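MccB protein (Escherichia coli, PDB 6OM4) adenylates the N-formylated precursor peptide MccA with ATP, forming the phosphoramidate bond to AMP in microcin C7 biosynthesis. Local coordinates at residues N89-R94 / K180-I185; L249-K254 / L317-R322. One frame throughout, in Å; residues are numbered along the deposited sequence.

Interaction 1. Residues N89-R94 / K180-I185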
ATOM      1  N   ASN A  89      13.253  21.290   7.558  1.00 44.19           N
ATOM      2  CA  ASN A  89      11.885  21.802   7.566  1.00 42.89           C
ATOM      3  C   ASN A  89      10.934  20.611   7.816  1.00 38.59           C
ATOM      4  O   ASN A  89      10.569  20.400   8.970  1.00 52.39           O
ATOM      5  CB  ASN A  89      11.622  22.656   6.321  1.00 47.53           C
ATOM      6  CG  ASN A  89      10.178  23.067   6.125  1.00 55.00           C
ATOM      7  OD1 ASN A  89       9.618  23.831   6.914  1.00 61.85           O
ATOM      8  ND2 ASN A  89       9.572  22.575   5.054  1.00 55.62           N
ATOM      9  N   ASN A  90      10.569  19.831   6.784  1.00 27.18           N
ATOM     10  CA  ASN A  90       9.570  18.727   6.912  1.00 24.21           C
ATOM     11  C   ASN A  90      10.099  17.446   6.253  1.00 20.40           C
ATOM     12  O   ASN A  90      10.197  17.353   5.023  1.00 20.45           O
ATOM     13  CB  ASN A  90       8.210  19.099   6.291  1.00 24.66           C
ATOM     14  CG  ASN A  90       7.174  17.990   6.305  1.00 28.37           C
ATOM     15  OD1 ASN A  90       7.321  16.948   6.954  1.00 24.71           O
ATOM     16  ND2 ASN A  90       6.120  18.179   5.530  1.00 29.50           N
ATOM     17  N   ARG A  91      10.415  16.453   7.088  1.00 19.78           N
ATOM     18  CA  ARG A  91      11.027  15.182   6.599  1.00 20.40           C
ATOM     19  C   ARG A  91      10.072  14.472   5.625  1.00 19.47           C
ATOM     20  O   ARG A  91      10.525  13.738   4.750  1.00 18.92           O
ATOM     21  CB  ARG A  91      11.407  14.250   7.757  1.00 20.44           C
ATOM     22  CG  ARG A  91      10.243  13.768   8.618  1.00 19.59           C
ATOM     23  CD  ARG A  91      10.644  12.813   9.734  1.00 21.34           C
ATOM     24  NE  ARG A  91      11.341  11.657   9.198  1.00 21.92           N
ATOM     25  CZ  ARG A  91      12.331  11.026   9.786  1.00 21.52           C
ATOM     26  NH1 ARG A  91      12.822  11.503  10.924  1.00 22.33           N
ATOM     27  NH2 ARG A  91      12.812   9.928   9.220  1.00 20.37           N
ATOM     28  N   TYR A  92       8.760  14.686   5.791  1.00 17.97           N
ATOM     29  CA  TYR A  92       7.717  14.034   4.949  1.00 19.79           C
ATOM     30  C   TYR A  92       7.341  14.860   3.715  1.00 20.41           C
ATOM     31  O   TYR A  92       6.348  14.550   3.035  1.00 17.99           O
ATOM     32  CB  TYR A  92       6.457  13.758   5.781  1.00 19.30           C
ATOM     33  CG  TYR A  92       6.722  13.013   7.073  1.00 18.25           C
ATOM     34  CD1 TYR A  92       7.198  11.714   7.071  1.00 18.38           C
ATOM     35  CD2 TYR A  92       6.525  13.611   8.307  1.00 18.33           C
ATOM     36  CE1 TYR A  92       7.488  11.033   8.247  1.00 18.44           C
ATOM     37  CE2 TYR A  92       6.792  12.946   9.486  1.00 18.46           C
ATOM     38  CZ  TYR A  92       7.290  11.645   9.467  1.00 19.10           C
ATOM     39  OH  TYR A  92       7.510  10.966  10.628  1.00 17.92           O
ATOM     40  N   SER A  93       8.125  15.884   3.384  1.00 20.74           N
ATOM     41  CA  SER A  93       7.687  16.876   2.381  1.00 21.72           C
ATOM     42  C   SER A  93       7.436  16.220   1.014  1.00 19.72           C
ATOM     43  O   SER A  93       6.550  16.661   0.359  1.00 18.62           O
ATOM     44  CB  SER A  93       8.621  18.077   2.300  1.00 24.83           C
ATOM     45  OG  SER A  93       9.763  17.756   1.542  1.00 30.68           O
ATOM     46  N   ARG A  94       8.159  15.153   0.617  1.00 18.75           N
ATOM     47  CA  ARG A  94       7.899  14.524  -0.708  1.00 19.65           C
ATOM     48  C   ARG A  94       6.571  13.758  -0.676  1.00 17.32           C
ATOM     49  O   ARG A  94       5.816  13.756  -1.649  1.00 17.22           O
ATOM     50  CB  ARG A  94       9.032  13.609  -1.175  1.00 22.68           C
ATOM     51  CG  ARG A  94      10.391  14.293  -1.227  1.00 24.60           C
ATOM     52  CD  ARG A  94      10.367  15.577  -2.033  1.00 24.28           C
ATOM     53  NE  ARG A  94      11.704  16.094  -2.319  1.00 24.82           N
ATOM     54  CZ  ARG A  94      12.313  17.080  -1.666  1.00 25.83           C
ATOM     55  NH1 ARG A  94      11.666  17.768  -0.741  1.00 25.64           N
ATOM     56  NH2 ARG A  94      13.598  17.314  -1.878  1.00 24.50           N
ATOM     57  N   LYS A 180      16.550   3.789  13.501  1.00 16.87           N
ATOM     58  CA  LYS A 180      17.653   4.546  12.913  1.00 18.72           C
ATOM     59  C   LYS A 180      17.169   5.450  11.775  1.00 19.27           C
ATOM     60  O   LYS A 180      17.838   6.451  11.455  1.00 18.28           O
ATOM     61  CB  LYS A 180      18.739   3.626  12.381  1.00 19.55           C
ATOM     62  CG  LYS A 180      19.607   3.068  13.493  1.00 21.44           C
ATOM     63  CD  LYS A 180      20.409   1.873  13.038  1.00 25.15           C
ATOM     64  CE  LYS A 180      21.177   2.097  11.746  1.00 29.58           C
ATOM     65  NZ  LYS A 180      22.140   0.993  11.480  1.00 31.70           N
ATOM     66  N   ARG A 181      16.074   5.035  11.120  1.00 17.46           N
ATOM     67  CA  ARG A 181      15.503   5.725   9.977  1.00 17.46           C
ATOM     68  C   ARG A 181      14.477   6.776  10.372  1.00 16.90           C
ATOM     69  O   ARG A 181      14.389   7.797   9.673  1.00 17.47           O
ATOM     70  CB  ARG A 181      14.912   4.710   9.001  1.00 16.06           C
ATOM     71  CG  ARG A 181      16.017   4.029   8.221  1.00 16.77           C
ATOM     72  CD  ARG A 181      15.579   2.756   7.538  1.00 17.07           C
ATOM     73  NE  ARG A 181      16.688   2.204   6.761  1.00 17.63           N
ATOM     74  CZ  ARG A 181      17.726   1.532   7.248  1.00 18.84           C
ATOM     75  NH1 ARG A 181      17.800   1.236   8.538  1.00 17.60           N
ATOM     76  NH2 ARG A 181      18.696   1.128   6.439  1.00 18.10           N
ATOM     77  N   ASN A 182      13.712   6.515  11.424  1.00 17.12           N
ATOM     78  CA  ASN A 182      12.744   7.473  11.937  1.00 17.58           C
ATOM     79  C   ASN A 182      12.645   7.345  13.464  1.00 18.29           C
ATOM     80  O   ASN A 182      11.967   6.465  13.986  1.00 21.69           O
ATOM     81  CB  ASN A 182      11.373   7.331  11.274  1.00 18.63           C
ATOM     82  CG  ASN A 182      10.491   8.516  11.550  1.00 18.34           C
ATOM     83  OD1 ASN A 182      10.792   9.286  12.466  1.00 18.37           O
ATOM     84  ND2 ASN A 182       9.480   8.717  10.715  1.00 17.67           N
ATOM     85  N   SER A 183      13.295   8.254  14.172  1.00 18.61           N
ATOM     86  CA  SER A 183      13.373   8.163  15.613  1.00 21.53           C
ATOM     87  C   SER A 183      12.164   8.843  16.262  1.00 23.05           C
ATOM     88  O   SER A 183      12.073   8.840  17.483  1.00 22.82           O
ATOM     89  CB  SER A 183      14.649   8.725  16.120  1.00 19.76           C
ATOM     90  OG  SER A 183      14.810  10.055  15.685  1.00 21.69           O
ATOM     91  N   GLU A 184      11.240   9.359  15.448  1.00 22.99           N
ATOM     92  CA  GLU A 184      10.031  10.076  15.921  1.00 26.36           C
ATOM     93  C   GLU A 184       8.865   9.086  16.164  1.00 25.57           C
ATOM     94  O   GLU A 184       7.847   9.493  16.700  1.00 27.19           O
ATOM     95  CB  GLU A 184       9.645  11.189  14.930  1.00 26.15           C
ATOM     96  CG  GLU A 184      10.759  12.223  14.678  1.00 30.92           C
ATOM     97  CD  GLU A 184      10.530  13.327  13.636  1.00 37.67           C
ATOM     98  OE1 GLU A 184       9.349  13.698  13.379  1.00 41.76           O
ATOM     99  OE2 GLU A 184      11.546  13.817  13.043  1.00 40.99           O
ATOM    100  N   ILE A 185       8.998   7.806  15.787  1.00 23.25           N
ATOM    101  CA  ILE A 185       7.903   6.851  15.915  1.00 23.95           C
ATOM    102  C   ILE A 185       8.181   5.890  17.075  1.00 23.48           C
ATOM    103  O   ILE A 185       9.246   5.907  17.671  1.00 22.71           O
ATOM    104  CB  ILE A 185       7.661   6.084  14.600  1.00 25.41           C
ATOM    105  CG1 ILE A 185       8.790   5.088  14.333  1.00 25.03           C
ATOM    106  CG2 ILE A 185       7.441   7.051  13.452  1.00 26.10           C
ATOM    107  CD1 ILE A 185       8.521   4.172  13.199  1.00 25.62           C
TER
HETATM  108  O   HOH W   1       6.582  11.955  12.936  1.00 36.49           O
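Arg91 and Tyr92 meet Arg181, Asn182 and Glu184 at the surface of the ThiF-type, Rossmann-like domain, where the residues just ahead of helix 93-101 meet the link between helix 170-181 and edge strand 186-191; each side contains an Asx turn. In the first turn Asn90 OD1 accepts from the backbone N of Tyr92; in the second, Asn182 OD1 accepts from the backbone N of Glu184 at 3.0 Å, steadying the amide that Arg91 stacks on.

The stack is nearly parallel, with guanidinium and amide planes 7° apart. Asn182 OD1 lies over the guanidinium face, offset toward its rim. The bonds of the guanidinium are at its edge instead: Arg91 NH2 donates in plane to a lone pair of Arg181 O at 2.7 Å, and Arg91 forms a salt bridge with Glu184 whose hydrogen bond, NH1 to OE2 at 3.4 Å, is weak, the carboxylate turned 86° from the guanidinium.

Arg91 CG sits between the backbone N and the carbonyl carbon (chi1 62°), 3.5 Å above the centre of the Tyr92 ring. Tyr92 and Asn182 reach tip to tip, ND2 of Asn182 donating to Tyr92 OH at 3.0 Å. The same ND2 also bonds Ala135 O of helix 125-136, which fixes the amide's orientation. A water in the ring plane, 2.7 Å from Tyr92 OH, donates to Glu184 OE1.

Interaction 2. Residues L249-K254 / L317-R322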
ATOM      1  N   LEU A 249      -7.546  -6.513   1.107  1.00 13.52           N
ATOM      2  CA  LEU A 249      -7.623  -5.601   2.236  1.00 15.43           C
ATOM      3  C   LEU A 249      -9.033  -5.768   2.817  1.00 15.38           C
ATOM      4  O   LEU A 249      -9.993  -5.380   2.175  1.00 16.11           O
ATOM      5  CB  LEU A 249      -7.321  -4.173   1.766  1.00 16.79           C
ATOM      6  CG  LEU A 249      -7.638  -3.002   2.688  1.00 22.26           C
ATOM      7  CD1 LEU A 249      -7.485  -3.296   4.149  1.00 24.79           C
ATOM      8  CD2 LEU A 249      -6.829  -1.763   2.325  1.00 21.65           C
ATOM      9  N   TYR A 250      -9.109  -6.476   3.946  1.00 14.81           N
ATOM     10  CA  TYR A 250     -10.362  -6.821   4.608  1.00 14.71           C
ATOM     11  C   TYR A 250     -10.734  -5.669   5.534  1.00 15.10           C
ATOM     12  O   TYR A 250      -9.969  -5.331   6.446  1.00 14.73           O
ATOM     13  CB  TYR A 250     -10.236  -8.103   5.437  1.00 15.08           C
ATOM     14  CG  TYR A 250     -11.432  -8.310   6.334  1.00 16.57           C
ATOM     15  CD1 TYR A 250     -12.679  -8.511   5.768  1.00 16.20           C
ATOM     16  CD2 TYR A 250     -11.348  -8.166   7.711  1.00 15.03           C
ATOM     17  CE1 TYR A 250     -13.809  -8.624   6.558  1.00 16.14           C
ATOM     18  CE2 TYR A 250     -12.461  -8.343   8.522  1.00 16.01           C
ATOM     19  CZ  TYR A 250     -13.704  -8.527   7.933  1.00 17.78           C
ATOM     20  OH  TYR A 250     -14.831  -8.654   8.709  1.00 17.28           O
ATOM     21  N   VAL A 251     -11.934  -5.114   5.319  1.00 16.16           N
ATOM     22  CA  VAL A 251     -12.477  -4.061   6.195  1.00 16.35           C
ATOM     23  C   VAL A 251     -13.811  -4.551   6.731  1.00 15.93           C
ATOM     24  O   VAL A 251     -14.711  -4.771   5.926  1.00 18.13           O
ATOM     25  CB  VAL A 251     -12.627  -2.733   5.449  1.00 17.65           C
ATOM     26  CG1 VAL A 251     -13.053  -1.649   6.432  1.00 19.47           C
ATOM     27  CG2 VAL A 251     -11.343  -2.347   4.743  1.00 18.69           C
ATOM     28  N   PRO A 252     -13.969  -4.725   8.063  1.00 18.20           N
ATOM     29  CA  PRO A 252     -15.213  -5.223   8.661  1.00 17.63           C
ATOM     30  C   PRO A 252     -16.472  -4.543   8.121  1.00 18.35           C
ATOM     31  O   PRO A 252     -16.550  -3.305   8.091  1.00 17.59           O
ATOM     32  CB  PRO A 252     -15.033  -4.863  10.130  1.00 18.12           C
ATOM     33  CG  PRO A 252     -13.565  -5.109  10.344  1.00 18.26           C
ATOM     34  CD  PRO A 252     -12.928  -4.537   9.099  1.00 17.76           C
ATOM     35  N   GLY A 253     -17.396  -5.369   7.628  1.00 18.40           N
ATOM     36  CA  GLY A 253     -18.710  -4.933   7.197  1.00 19.26           C
ATOM     37  C   GLY A 253     -18.741  -4.233   5.860  1.00 20.74           C
ATOM     38  O   GLY A 253     -19.795  -3.800   5.450  1.00 21.76           O
ATOM     39  N   LYS A 254     -17.608  -4.170   5.143  1.00 19.67           N
ATOM     40  CA  LYS A 254     -17.435  -3.334   3.946  1.00 20.67           C
ATOM     41  C   LYS A 254     -16.916  -4.165   2.765  1.00 19.44           C
ATOM     42  O   LYS A 254     -17.461  -4.124   1.672  1.00 22.78           O
ATOM     43  CB  LYS A 254     -16.470  -2.189   4.273  1.00 23.27           C
ATOM     44  CG  LYS A 254     -16.090  -1.273   3.122  1.00 25.25           C
ATOM     45  CD  LYS A 254     -15.315  -0.054   3.595  1.00 28.42           C
ATOM     46  CE  LYS A 254     -14.126   0.315   2.744  1.00 35.63           C
ATOM     47  NZ  LYS A 254     -14.541   1.014   1.505  1.00 40.63           N
ATOM     48  N   LEU A 317      -6.102  -0.118  -3.587  1.00 15.17           N
ATOM     49  CA  LEU A 317      -6.365  -0.945  -4.756  1.00 16.04           C
ATOM     50  C   LEU A 317      -6.982  -2.299  -4.377  1.00 15.73           C
ATOM     51  O   LEU A 317      -7.772  -2.846  -5.190  1.00 16.88           O
ATOM     52  CB  LEU A 317      -5.051  -1.167  -5.495  1.00 18.31           C
ATOM     53  CG  LEU A 317      -4.756  -0.305  -6.717  1.00 23.53           C
ATOM     54  CD1 LEU A 317      -5.422   1.052  -6.707  1.00 23.26           C
ATOM     55  CD2 LEU A 317      -3.258  -0.203  -6.959  1.00 21.27           C
ATOM     56  N   SER A 318      -6.631  -2.853  -3.194  1.00 15.80           N
ATOM     57  CA  SER A 318      -6.949  -4.243  -2.891  1.00 16.53           C
ATOM     58  C   SER A 318      -8.239  -4.411  -2.092  1.00 14.77           C
ATOM     59  O   SER A 318      -8.495  -5.494  -1.602  1.00 16.56           O
ATOM     60  CB  SER A 318      -5.788  -4.965  -2.264  1.00 17.20           C
ATOM     61  OG  SER A 318      -5.500  -4.478  -0.965  1.00 17.04           O
ATOM     62  N   LEU A 319      -9.059  -3.359  -1.955  1.00 15.13           N
ATOM     63  CA  LEU A 319     -10.426  -3.597  -1.439  1.00 16.98           C
ATOM     64  C   LEU A 319     -11.110  -4.628  -2.356  1.00 16.08           C
ATOM     65  O   LEU A 319     -11.219  -4.400  -3.583  1.00 16.82           O
ATOM     66  CB  LEU A 319     -11.221  -2.286  -1.479  1.00 18.88           C
ATOM     67  CG  LEU A 319     -11.282  -1.368  -0.265  1.00 24.40           C
ATOM     68  CD1 LEU A 319     -10.214  -1.560   0.767  1.00 25.01           C
ATOM     69  CD2 LEU A 319     -11.365   0.076  -0.702  1.00 25.05           C
ATOM     70  N   ASN A 320     -11.600  -5.730  -1.788  1.00 16.27           N
ATOM     71  CA  ASN A 320     -12.427  -6.708  -2.530  1.00 16.69           C
ATOM     72  C   ASN A 320     -11.618  -7.421  -3.618  1.00 17.02           C
ATOM     73  O   ASN A 320     -12.213  -7.973  -4.556  1.00 19.06           O
ATOM     74  CB  ASN A 320     -13.653  -6.036  -3.175  1.00 17.37           C
ATOM     75  CG  ASN A 320     -14.569  -5.419  -2.148  1.00 17.19           C
ATOM     76  OD1 ASN A 320     -15.042  -6.143  -1.271  1.00 15.90           O
ATOM     77  ND2 ASN A 320     -14.805  -4.108  -2.249  1.00 18.08           N
ATOM     78  N   LYS A 321     -10.275  -7.458  -3.515  1.00 14.93           N
ATOM     79  CA  LYS A 321      -9.448  -7.971  -4.615  1.00 16.24           C
ATOM     80  C   LYS A 321      -8.168  -8.615  -4.058  1.00 15.57           C
ATOM     81  O   LYS A 321      -7.573  -8.105  -3.154  1.00 16.36           O
ATOM     82  CB  LYS A 321      -9.085  -6.860  -5.611  1.00 17.40           C
ATOM     83  CG  LYS A 321     -10.273  -6.324  -6.409  1.00 20.11           C
ATOM     84  CD  LYS A 321      -9.923  -5.292  -7.427  1.00 23.12           C
ATOM     85  CE  LYS A 321     -11.175  -4.585  -7.902  1.00 27.68           C
ATOM     86  NZ  LYS A 321     -10.899  -3.863  -9.157  1.00 32.95           N
ATOM     87  N   ARG A 322      -7.754  -9.730  -4.655  1.00 15.15           N
ATOM     88  CA  ARG A 322      -6.435 -10.285  -4.420  1.00 15.85           C
ATOM     89  C   ARG A 322      -5.705 -10.144  -5.753  1.00 15.71           C
ATOM     90  O   ARG A 322      -6.179 -10.755  -6.728  1.00 15.45           O
ATOM     91  CB  ARG A 322      -6.548 -11.747  -4.012  1.00 17.14           C
ATOM     92  CG  ARG A 322      -5.231 -12.481  -3.787  1.00 17.25           C
ATOM     93  CD  ARG A 322      -5.477 -13.768  -3.016  1.00 17.49           C
ATOM     94  NE  ARG A 322      -4.270 -14.562  -2.753  1.00 17.95           N
ATOM     95  CZ  ARG A 322      -3.820 -15.549  -3.528  1.00 18.68           C
ATOM     96  NH1 ARG A 322      -4.527 -15.947  -4.576  1.00 15.83           N
ATOM     97  NH2 ARG A 322      -2.674 -16.158  -3.202  1.00 15.61           N
TER
HETATM   98  O   HOH W   2     -11.359  -7.394   0.483  1.00 15.47           O
HETATM   99  O   HOH W   3     -16.731  -2.847  -0.718  1.00 28.40           O
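Leu249 holds CG anti to its backbone N (chi1 167°) and Leu319 has a chi1 of -93°, away from a staggered value; the two side chains lie side by side, pointing the same way. Leu249 CG is 3.5 Å from Leu319 CD1, and Val251 CG2 approaches the same methyl at 4.2 Å. Lys254, its chain bent at chi3 and chi4, runs aslant to Leu319 and brings NZ to 4.0 Å from Leu319 CD2. Ser318 OG, hydrogen-bonded to Asp305 of helix 292-311, lies 3.3 Å from Leu249 CB.

One direct backbone bond joins the segments: Leu249 N donates to Ser318 O at 3.0 Å, nearly straight (172°) but from above the carbonyl plane. Lys321 N reaches that oxygen from the opposite face. Water extends the join: one accepts from Asn320 N and donates to Leu249 O, another accepts from Asn320 ND2 and donates to Lys254 O, while Asn320 OD1 accepts from Gly256 N.

Asn320, at positive phi and with its side chain about 9 Å from the bound zinc ion, belongs to a type II beta turn, 318-321, entering strand 321-326, antiparallel to strand 243-250 in the mixed sheet of the ThiF-type domain, near its four-cysteine zinc site.

From the N terminus, the chain passes through the small antiparallel sheets and helices of its first 80 residues before interaction 1 begins ahead of helix 93-101. Interaction 1 closes a loop of 85 residues containing strands 117-121 and 141-146 and part of the nucleotide pocket, ending just before edge strand 186-191. Interaction 2 opens at the end of strand 243-250, closing a second loop of 62 residues that holds helices 273-285 and 292-311 and the first zinc cysteines, Cys257 and Cys260. The loops follow in series, neither nested nor crossed. Their contacts lie on opposite sides of the chain's centre, nearest atoms about 17 Å apart: 89-94/180-185 near the parallel edge of the sheet, 249-254/317-322 in its antiparallel half.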